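Local coordinates for protein BT_4661 (Bacteroides thetaiotaomicron, PDB 4AK1) that is a SusE-like, surface-located polysaccharide-binding protein of the heparin utilisation locus that probably binds heparin and heparan sulphate, at residues E480-P485 and C509-V514; D344-E349 and I420-N425; K637-I642 and N654-K659. All coordinates share one frame; numbering follows the deposited sequence.

Interaction 1 of 3, residues E480-P485 and C509-V514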
loop_
_atom_site.group_PDB
_atom_site.type_symbol
_atom_site.label_atom_id
_atom_site.label_comp_id
_atom_site.label_asym_id
_atom_site.label_seq_id
_atom_site.Cartn_x
_atom_site.Cartn_y
_atom_site.Cartn_z
ATOM N N GLU A 480 29.385 -12.748 45.227
ATOM C CA GLU A 480 30.609 -11.997 45.488
ATOM C C GLU A 480 30.217 -10.675 46.138
ATOM O O GLU A 480 29.438 -9.908 45.567
ATOM C CB GLU A 480 31.372 -11.747 44.184
ATOM C CG GLU A 480 32.581 -10.832 44.375
ATOM C CD GLU A 480 33.371 -10.607 43.100
ATOM O OE1 GLU A 480 32.813 -10.786 41.994
ATOM O OE2 GLU A 480 34.560 -10.230 43.213
ATOM N N LEU A 481 30.735 -10.435 47.341
ATOM C CA LEU A 481 30.487 -9.209 48.069
ATOM C C LEU A 481 31.206 -8.072 47.350
ATOM O O LEU A 481 32.401 -8.177 47.072
ATOM C CB LEU A 481 30.992 -9.347 49.512
ATOM C CG LEU A 481 30.791 -8.215 50.530
ATOM C CD1 LEU A 481 31.781 -7.076 50.301
ATOM C CD2 LEU A 481 29.360 -7.681 50.519
ATOM N N LYS A 482 30.493 -6.989 47.058
ATOM C CA LYS A 482 31.142 -5.822 46.448
ATOM C C LYS A 482 31.308 -4.679 47.454
ATOM O O LYS A 482 32.410 -4.117 47.604
ATOM C CB LYS A 482 30.376 -5.353 45.205
ATOM C CG LYS A 482 30.331 -6.355 44.066
ATOM C CD LYS A 482 31.710 -6.878 43.691
ATOM C CE LYS A 482 31.903 -6.875 42.186
ATOM N NZ LYS A 482 32.873 -5.800 41.814
ATOM N N HIS A 483 30.229 -4.363 48.171
ATOM C CA HIS A 483 30.240 -3.278 49.147
ATOM C C HIS A 483 29.559 -3.694 50.433
ATOM O O HIS A 483 28.494 -4.320 50.372
ATOM C CB HIS A 483 29.544 -2.040 48.567
ATOM C CG HIS A 483 29.793 -0.784 49.367
ATOM N ND1 HIS A 483 30.986 -0.141 49.355
ATOM C CD2 HIS A 483 28.975 -0.091 50.264
ATOM C CE1 HIS A 483 30.929 0.926 50.184
ATOM N NE2 HIS A 483 29.703 0.956 50.747
ATOM N N ASN A 484 30.117 -3.369 51.609
ATOM C CA ASN A 484 31.378 -2.626 51.831
ATOM C C ASN A 484 32.496 -3.625 52.112
ATOM O O ASN A 484 32.442 -4.349 53.116
ATOM C CB ASN A 484 31.195 -1.672 53.039
ATOM C CG ASN A 484 32.409 -0.785 53.328
ATOM O OD1 ASN A 484 33.548 -1.179 53.137
ATOM N ND2 ASN A 484 32.150 0.415 53.844
ATOM N N PRO A 485 33.525 -3.671 51.236
ATOM C CA PRO A 485 34.529 -4.710 51.372
ATOM C C PRO A 485 35.342 -4.561 52.665
ATOM O O PRO A 485 36.023 -5.494 53.049
ATOM C CB PRO A 485 35.409 -4.496 50.135
ATOM C CG PRO A 485 35.353 -3.025 49.916
ATOM C CD PRO A 485 33.931 -2.648 50.245
ATOM N N CYS A 509 24.201 1.028 52.998
ATOM C CA CYS A 509 23.796 0.071 51.991
ATOM C C CYS A 509 24.949 -0.854 51.675
ATOM O O CYS A 509 26.122 -0.482 51.844
ATOM C CB CYS A 509 23.368 0.787 50.698
ATOM S SG CYS A 509 21.814 1.711 50.775
ATOM N N GLY A 510 24.615 -2.060 51.207
ATOM C CA GLY A 510 25.592 -3.009 50.694
ATOM C C GLY A 510 25.179 -3.495 49.308
ATOM O O GLY A 510 24.062 -3.239 48.863
ATOM N N MET A 511 26.077 -4.211 48.635
ATOM C CA MET A 511 25.819 -4.712 47.292
ATOM C C MET A 511 26.630 -5.971 47.062
ATOM O O MET A 511 27.802 -6.050 47.437
ATOM C CB MET A 511 26.198 -3.666 46.229
ATOM C CG MET A 511 25.788 -4.014 44.800
ATOM S SD MET A 511 26.868 -5.113 43.862
ATOM C CE MET A 511 27.012 -4.192 42.326
ATOM N N VAL A 512 25.997 -6.960 46.443
ATOM C CA VAL A 512 26.684 -8.202 46.073
ATOM C C VAL A 512 26.433 -8.441 44.595
ATOM O O VAL A 512 25.475 -7.890 44.042
ATOM C CB VAL A 512 26.182 -9.418 46.882
ATOM C CG1 VAL A 512 26.422 -9.199 48.373
ATOM C CG2 VAL A 512 24.700 -9.701 46.595
ATOM N N MET A 513 27.283 -9.245 43.952
ATOM C CA MET A 513 26.989 -9.726 42.605
ATOM C C MET A 513 26.662 -11.212 42.711
ATOM O O MET A 513 27.459 -11.989 43.252
ATOM C CB MET A 513 28.172 -9.503 41.660
ATOM C CG MET A 513 28.477 -8.036 41.367
ATOM S SD MET A 513 27.176 -7.139 40.486
ATOM C CE MET A 513 27.194 -7.931 38.885
ATOM N N VAL A 514 25.489 -11.592 42.204
ATOM C CA VAL A 514 25.034 -12.975 42.225
ATOM C C VAL A 514 25.165 -13.562 40.818
ATOM O O VAL A 514 24.763 -12.931 39.832
ATOM C CB VAL A 514 23.563 -13.094 42.675
ATOM C CG1 VAL A 514 23.054 -14.525 42.512
ATOM C CG2 VAL A 514 23.393 -12.606 44.120
#

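Interaction 2 of 3, residues D344-E349 and I420-N425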
loop_
_atom_site.group_PDB
_atom_site.type_symbol
_atom_site.label_atom_id
_atom_site.label_comp_id
_atom_site.label_asym_id
_atom_site.label_seq_id
_atom_site.Cartn_x
_atom_site.Cartn_y
_atom_site.Cartn_z
ATOM N N ASP A 344 28.189 -25.005 16.486
ATOM C CA ASP A 344 28.123 -25.039 17.932
ATOM C C ASP A 344 26.859 -24.367 18.455
ATOM O O ASP A 344 26.048 -23.887 17.689
ATOM C CB ASP A 344 29.360 -24.395 18.554
ATOM C CG ASP A 344 29.890 -25.197 19.726
ATOM O OD1 ASP A 344 29.103 -25.534 20.644
ATOM O OD2 ASP A 344 31.097 -25.512 19.722
ATOM N N VAL A 345 26.700 -24.342 19.773
ATOM C CA VAL A 345 25.477 -23.810 20.374
ATOM C C VAL A 345 25.745 -22.407 20.940
ATOM O O VAL A 345 26.890 -21.956 20.958
ATOM C CB VAL A 345 24.899 -24.783 21.433
ATOM C CG1 VAL A 345 24.679 -26.174 20.816
ATOM C CG2 VAL A 345 25.815 -24.870 22.656
ATOM N N GLN A 346 24.694 -21.715 21.369
ATOM C CA GLN A 346 24.812 -20.333 21.823
ATOM C C GLN A 346 25.717 -20.174 23.042
ATOM O O GLN A 346 25.772 -21.067 23.907
ATOM C CB GLN A 346 23.467 -19.808 22.271
ATOM C CG GLN A 346 22.347 -19.879 21.276
ATOM C CD GLN A 346 21.046 -19.722 22.012
ATOM O OE1 GLN A 346 20.509 -20.691 22.576
ATOM N NE2 GLN A 346 20.534 -18.491 22.036
ATOM N N ALA A 347 26.395 -19.022 23.104
ATOM C CA ALA A 347 27.083 -18.542 24.318
ATOM C C ALA A 347 28.306 -19.353 24.793
ATOM O O ALA A 347 28.781 -19.180 25.928
ATOM C CB ALA A 347 26.089 -18.333 25.456
ATOM N N VAL A 348 28.840 -20.221 23.943
ATOM C CA VAL A 348 29.986 -21.019 24.373
ATOM C C VAL A 348 31.281 -20.505 23.745
ATOM O O VAL A 348 31.254 -19.825 22.727
ATOM C CB VAL A 348 29.801 -22.539 24.130
ATOM C CG1 VAL A 348 28.528 -23.032 24.819
ATOM C CG2 VAL A 348 29.788 -22.866 22.644
ATOM N N GLU A 349 32.406 -20.833 24.369
ATOM C CA GLU A 349 33.710 -20.485 23.828
ATOM C C GLU A 349 33.994 -21.325 22.575
ATOM O O GLU A 349 33.744 -22.526 22.555
ATOM C CB GLU A 349 34.776 -20.727 24.896
ATOM C CG GLU A 349 36.205 -20.490 24.438
ATOM C CD GLU A 349 37.201 -20.752 25.558
ATOM O OE1 GLU A 349 37.029 -20.188 26.658
ATOM O OE2 GLU A 349 38.147 -21.519 25.334
ATOM N N ILE A 420 25.234 -21.392 14.495
ATOM C CA ILE A 420 24.947 -21.393 15.934
ATOM C C ILE A 420 23.527 -21.898 16.154
ATOM O O ILE A 420 22.581 -21.372 15.560
ATOM C CB ILE A 420 25.074 -19.976 16.564
ATOM C CG1 ILE A 420 26.474 -19.380 16.328
ATOM C CG2 ILE A 420 24.692 -19.989 18.056
ATOM C CD1 ILE A 420 27.633 -20.178 16.925
ATOM N N THR A 421 23.382 -22.930 16.979
ATOM C CA THR A 421 22.063 -23.465 17.303
ATOM C C THR A 421 21.786 -23.298 18.805
ATOM O O THR A 421 22.643 -22.825 19.556
ATOM C CB THR A 421 21.926 -24.950 16.912
ATOM O OG1 THR A 421 22.908 -25.716 17.615
ATOM C CG2 THR A 421 22.072 -25.165 15.389
ATOM N N ALA A 422 20.570 -23.658 19.226
ATOM C CA ALA A 422 20.120 -23.385 20.596
ATOM C C ALA A 422 20.968 -24.139 21.631
ATOM O O ALA A 422 21.282 -25.314 21.436
ATOM C CB ALA A 422 18.648 -23.758 20.740
ATOM N N ASN A 423 21.378 -23.446 22.691
ATOM C CA ASN A 423 21.997 -24.088 23.863
ATOM C C ASN A 423 20.863 -24.428 24.824
ATOM O O ASN A 423 20.106 -23.545 25.179
ATOM C CB ASN A 423 22.997 -23.113 24.517
ATOM C CG ASN A 423 23.786 -23.726 25.666
ATOM O OD1 ASN A 423 23.333 -24.649 26.332
ATOM N ND2 ASN A 423 24.986 -23.211 25.895
ATOM N N PRO A 424 20.731 -25.710 25.228
ATOM C CA PRO A 424 19.677 -26.130 26.163
ATOM C C PRO A 424 19.786 -25.471 27.540
ATOM O O PRO A 424 18.848 -25.564 28.334
ATOM C CB PRO A 424 19.877 -27.652 26.272
ATOM C CG PRO A 424 21.304 -27.884 25.866
ATOM C CD PRO A 424 21.592 -26.842 24.821
ATOM N N ASN A 425 20.912 -24.807 27.804
ATOM C CA ASN A 425 21.147 -24.099 29.078
ATOM C C ASN A 425 20.951 -22.594 28.945
ATOM O O ASN A 425 21.052 -21.862 29.923
ATOM C CB ASN A 425 22.576 -24.372 29.568
ATOM C CG ASN A 425 22.805 -25.830 29.880
ATOM O OD1 ASN A 425 21.944 -26.474 30.485
ATOM N ND2 ASN A 425 23.955 -26.368 29.461
HETATM O O HOH W 1 25.131 -26.549 16.413
#

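Interaction 3 of 3, residues K637-I642 and N654-K659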
loop_
_atom_site.group_PDB
_atom_site.type_symbol
_atom_site.label_atom_id
_atom_site.label_comp_id
_atom_site.label_asym_id
_atom_site.label_seq_id
_atom_site.Cartn_x
_atom_site.Cartn_y
_atom_site.Cartn_z
ATOM N N LYS A 637 26.818 22.291 36.764
ATOM C CA LYS A 637 28.219 21.862 36.767
ATOM C C LYS A 637 28.488 20.641 37.640
ATOM O O LYS A 637 29.456 19.927 37.409
ATOM C CB LYS A 637 29.158 23.015 37.173
ATOM C CG LYS A 637 29.106 24.243 36.264
ATOM C CD LYS A 637 29.330 23.859 34.811
ATOM C CE LYS A 637 30.069 24.918 34.023
ATOM N NZ LYS A 637 30.418 24.392 32.664
ATOM N N ALA A 638 27.638 20.396 38.636
ATOM C CA ALA A 638 27.829 19.243 39.519
ATOM C C ALA A 638 27.677 17.924 38.746
ATOM O O ALA A 638 26.936 17.858 37.748
ATOM C CB ALA A 638 26.843 19.292 40.684
ATOM N N LEU A 639 28.384 16.895 39.195
ATOM C CA LEU A 639 28.146 15.531 38.708
ATOM C C LEU A 639 26.767 15.076 39.176
ATOM O O LEU A 639 26.074 14.327 38.480
ATOM C CB LEU A 639 29.202 14.572 39.252
ATOM C CG LEU A 639 30.645 14.977 38.937
ATOM C CD1 LEU A 639 31.602 13.910 39.451
ATOM C CD2 LEU A 639 30.835 15.220 37.436
ATOM N N GLY A 640 26.380 15.562 40.350
ATOM C CA GLY A 640 25.110 15.231 40.959
ATOM C C GLY A 640 24.958 16.038 42.233
ATOM O O GLY A 640 25.901 16.673 42.695
ATOM N N TYR A 641 23.769 16.036 42.809
ATOM C CA TYR A 641 23.543 16.799 44.042
ATOM C C TYR A 641 22.168 16.462 44.580
ATOM O O TYR A 641 21.317 15.924 43.855
ATOM C CB TYR A 641 23.675 18.320 43.781
ATOM C CG TYR A 641 22.599 18.839 42.842
ATOM C CD1 TYR A 641 22.776 18.803 41.460
ATOM C CD2 TYR A 641 21.379 19.310 43.346
ATOM C CE1 TYR A 641 21.773 19.259 40.602
ATOM C CE2 TYR A 641 20.371 19.760 42.497
ATOM C CZ TYR A 641 20.576 19.714 41.128
ATOM O OH TYR A 641 19.572 20.161 40.299
ATOM N N ILE A 642 21.946 16.780 45.848
ATOM C CA ILE A 642 20.662 16.581 46.483
ATOM C C ILE A 642 19.978 17.949 46.587
ATOM O O ILE A 642 20.604 18.923 47.007
ATOM C CB ILE A 642 20.853 15.961 47.882
ATOM C CG1 ILE A 642 21.578 14.597 47.757
ATOM C CG2 ILE A 642 19.529 15.864 48.645
ATOM C CD1 ILE A 642 21.889 13.926 49.082
ATOM N N ASN A 654 24.897 13.297 30.803
ATOM C CA ASN A 654 26.082 13.026 29.979
ATOM C C ASN A 654 27.454 13.098 30.658
ATOM O O ASN A 654 28.465 13.000 29.972
ATOM C CB ASN A 654 26.087 13.877 28.701
ATOM C CG ASN A 654 24.802 13.737 27.914
ATOM O OD1 ASN A 654 23.934 14.606 27.973
ATOM N ND2 ASN A 654 24.672 12.639 27.178
ATOM N N LEU A 655 27.487 13.279 31.973
ATOM C CA LEU A 655 28.770 13.466 32.691
ATOM C C LEU A 655 29.398 12.161 33.172
ATOM O O LEU A 655 30.627 12.021 33.195
ATOM C CB LEU A 655 28.592 14.438 33.878
ATOM C CG LEU A 655 28.073 15.836 33.520
ATOM C CD1 LEU A 655 27.930 16.706 34.771
ATOM C CD2 LEU A 655 28.984 16.480 32.473
ATOM N N TRP A 656 28.558 11.207 33.559
ATOM C CA TRP A 656 29.070 9.935 34.068
ATOM C C TRP A 656 29.538 9.019 32.950
ATOM O O TRP A 656 28.799 8.166 32.459
ATOM C CB TRP A 656 28.051 9.289 34.990
ATOM C CG TRP A 656 27.945 10.053 36.289
ATOM C CD1 TRP A 656 27.159 11.166 36.553
ATOM C CD2 TRP A 656 28.678 9.791 37.531
ATOM N NE1 TRP A 656 27.333 11.587 37.853
ATOM C CE2 TRP A 656 28.240 10.814 38.487
ATOM C CE3 TRP A 656 29.628 8.848 37.931
ATOM C CZ2 TRP A 656 28.732 10.864 39.785
ATOM C CZ3 TRP A 656 30.115 8.911 39.243
ATOM C CH2 TRP A 656 29.669 9.886 40.150
ATOM N N ARG A 657 30.790 9.222 32.558
ATOM C CA ARG A 657 31.420 8.568 31.419
ATOM C C ARG A 657 32.907 8.905 31.396
ATOM O O ARG A 657 33.357 9.839 32.060
ATOM C CB ARG A 657 30.791 9.051 30.095
ATOM C CG ARG A 657 30.872 10.558 29.844
ATOM C CD ARG A 657 30.422 10.928 28.416
ATOM N NE ARG A 657 31.380 10.555 27.372
ATOM C CZ ARG A 657 31.293 9.460 26.605
ATOM N NH1 ARG A 657 30.289 8.584 26.774
ATOM N NH2 ARG A 657 32.222 9.220 25.672
ATOM N N ASN A 658 33.667 8.166 30.600
ATOM C CA ASN A 658 34.965 8.683 30.156
ATOM C C ASN A 658 35.125 8.452 28.651
ATOM O O ASN A 658 34.147 8.119 27.966
ATOM C CB ASN A 658 36.126 8.104 30.991
ATOM C CG ASN A 658 36.432 6.645 30.664
ATOM O OD1 ASN A 658 35.736 6.001 29.875
ATOM N ND2 ASN A 658 37.493 6.120 31.277
ATOM N N LYS A 659 36.342 8.598 28.138
ATOM C CA LYS A 659 36.593 8.426 26.702
ATOM C C LYS A 659 36.159 7.060 26.171
ATOM O O LYS A 659 35.897 6.919 24.974
ATOM C CB LYS A 659 38.074 8.678 26.362
ATOM C CG LYS A 659 39.018 7.514 26.696
#

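Interaction 1 of 3, residues E480-P485 and C509-V514
Lys-482 and His-483 both face Met-511, a classic beta bulge that interrupts the antiparallel pairing of strands 476-483 and 509-518. Met-511 O takes two backbone donors, Lys-482 N at 2.9 Å and His-483 N at 3.0 Å. The second lies in the carbonyl plane on a lone pair, with a nearly straight N-H (170°). The extra residue is accommodated because Lys-482 turns its backbone out of the extended form (psi -48°), and Met-511 N then returns a bond to His-483 O. Toward the other end the pairing is regular: Glu-480 and Met-513 make a hydrogen-bonded pair, with Met-513 N 2.8 Å from Glu-480 O.

The tight part lies at the bulge and beyond it, where His-483 is buried. Its ND1 is hydrogen-bonded to Tyr-587 OH, and Phe-585 meets the ring edge-to-face, so the imidazole is fixed against strand 583-588. On the opposite sheet face Leu-481 CD2 touches Val-512 CG1 at 3.9 Å, the two side chains crossing at about a right angle. The bent Lys-482 chain is packed too, its CG 3.7 Å from Met-513 CG and beside Met-511, which has two conformers.

The looser side belongs to exposed Glu-480, which reaches outward with an extended chain, and to the Lys-482 ammonium group, turned off Met-513.

With CG anti to the backbone N (chi1 -166°), the His-483 ring is carried toward the start of the partner strand. Asn-484 CB covers one face over its centre, and Cys-509 O lies in the ring plane at the edge, 3.3 Å from His-483 CD2.

Interaction 2 of 3, residues D344-E349 and I420-N425
Asn-423 ND2 is shared by two carbonyl oxygens, Gln-346 O across the contact and Thr-523 O farther along the chain. The bond to Gln-346 O, 3.0 Å from Asn-423 ND2, is nearly straight (169°), and the acceptor lies in the plane of the Asn-423 amide. Gln-346 OE1 offers an in-plane lone pair to Asn-423 N at 2.9 Å. Asn-423 thus donates both bonds, from side chain to the Gln-346 backbone and from backbone to the Gln-346 side chain. The Asn-423 amide swings out beside its own carbonyl carbon (chi1 -175°) and in this way reaches Gln-346, while its OD1 accepts from Asn-425 N in an Asx turn. Val-345 CG2 packs on the amide, 3.7 Å from Asn-423 ND2, and Val-348 CG1 touches the same nitrogen.

Upstream, Thr-421 N bonds to Asp-344 O at 2.9 Å, and a water spans Asp-344 O, weakly, and Thr-421 OG1. Asp-43 of the second subunit accepts from Ala-422 N. A type II turn from Val-345 to Val-348 then takes the first segment away. Strand 342-345 running parallel to strand 410-421, the first and last strands of one sheet, is an arrangement familiar from immunoglobulin-like beta-sandwich domains.

Interaction 3 of 3, residues K637-I642 and N654-K659
Trp-656 presents its NE1 edge to the Leu-639 carbonyl, while the Leu-639 side chain comes in from above the ring plane, CD1 over CZ2; the two side chains cross at about a right angle. From CB the chain turns so that CG lies anti to the carbonyl carbon (chi1 -71°), and the five-membered ring is brought round to the other segment. CD1 comes first, 3.9 Å from Leu-639 O. Next is NE1, whose N-H is given to that oxygen at 3.1 Å, the one hydrogen bond between the segments. The acceptor lies close to the indole plane and the N-H is fairly straight (158°), yet the nitrogen stands well above the plane of the Leu-639 carbonyl (52° out of it), not on a lone pair. Beyond NE1 the contact becomes apolar. CE2 approaches Leu-639 CB at 4.0 Å, and CZ2 comes to 3.8 Å from Leu-639 CB and 4.2 Å from its CD1. The rest of the indole is enclosed by other parts of the chain: Phe-696 stacks on it, and Phe-607 and Met-611 of helix 607-615 pack against it. Its single polar atom is therefore satisfied inside an otherwise apolar setting.

Leu-655 makes the second touch, burying at least as much surface. Its CD1 sits 3.3 Å from Ala-638 O, an oxygen hydrogen-bonded to Asn-652 ND2, and 4.2 Å from Leu-639 CD2. Leu-655 also packs on Asn-77 of the third subunit, while Arg-657 of the same segment forms a salt bridge to Asp-52 of that subunit.

Trp-656 is placed by the backbone as the central residue of an inverse gamma turn, closed by a weak bond from Arg-657 N to Leu-655 O, just before the chain enters strand 657-658.

Along the chain the order is interaction 2, interaction 1, interaction 3, with none enclosing another. Interactions 1 and 2 lie in separate four-stranded mixed sheets of the same strand order, about 31 Å apart between centres; interaction 2 joins the first and last strands of its sheet, interaction 1 the second and third. The end of 420-425 touches strand 525-535, part of the sheet holding interaction 1, so the two sheets abut. Interaction 3, centred about 23 Å from interaction 1 and about 39 Å from interaction 2, joins a small antiparallel sheet containing 640-642 to a branched one containing 657-658. Interaction 1 borders that branched sheet through strand 583-588. Interactions 2 and 3 also meet neighbouring subunits.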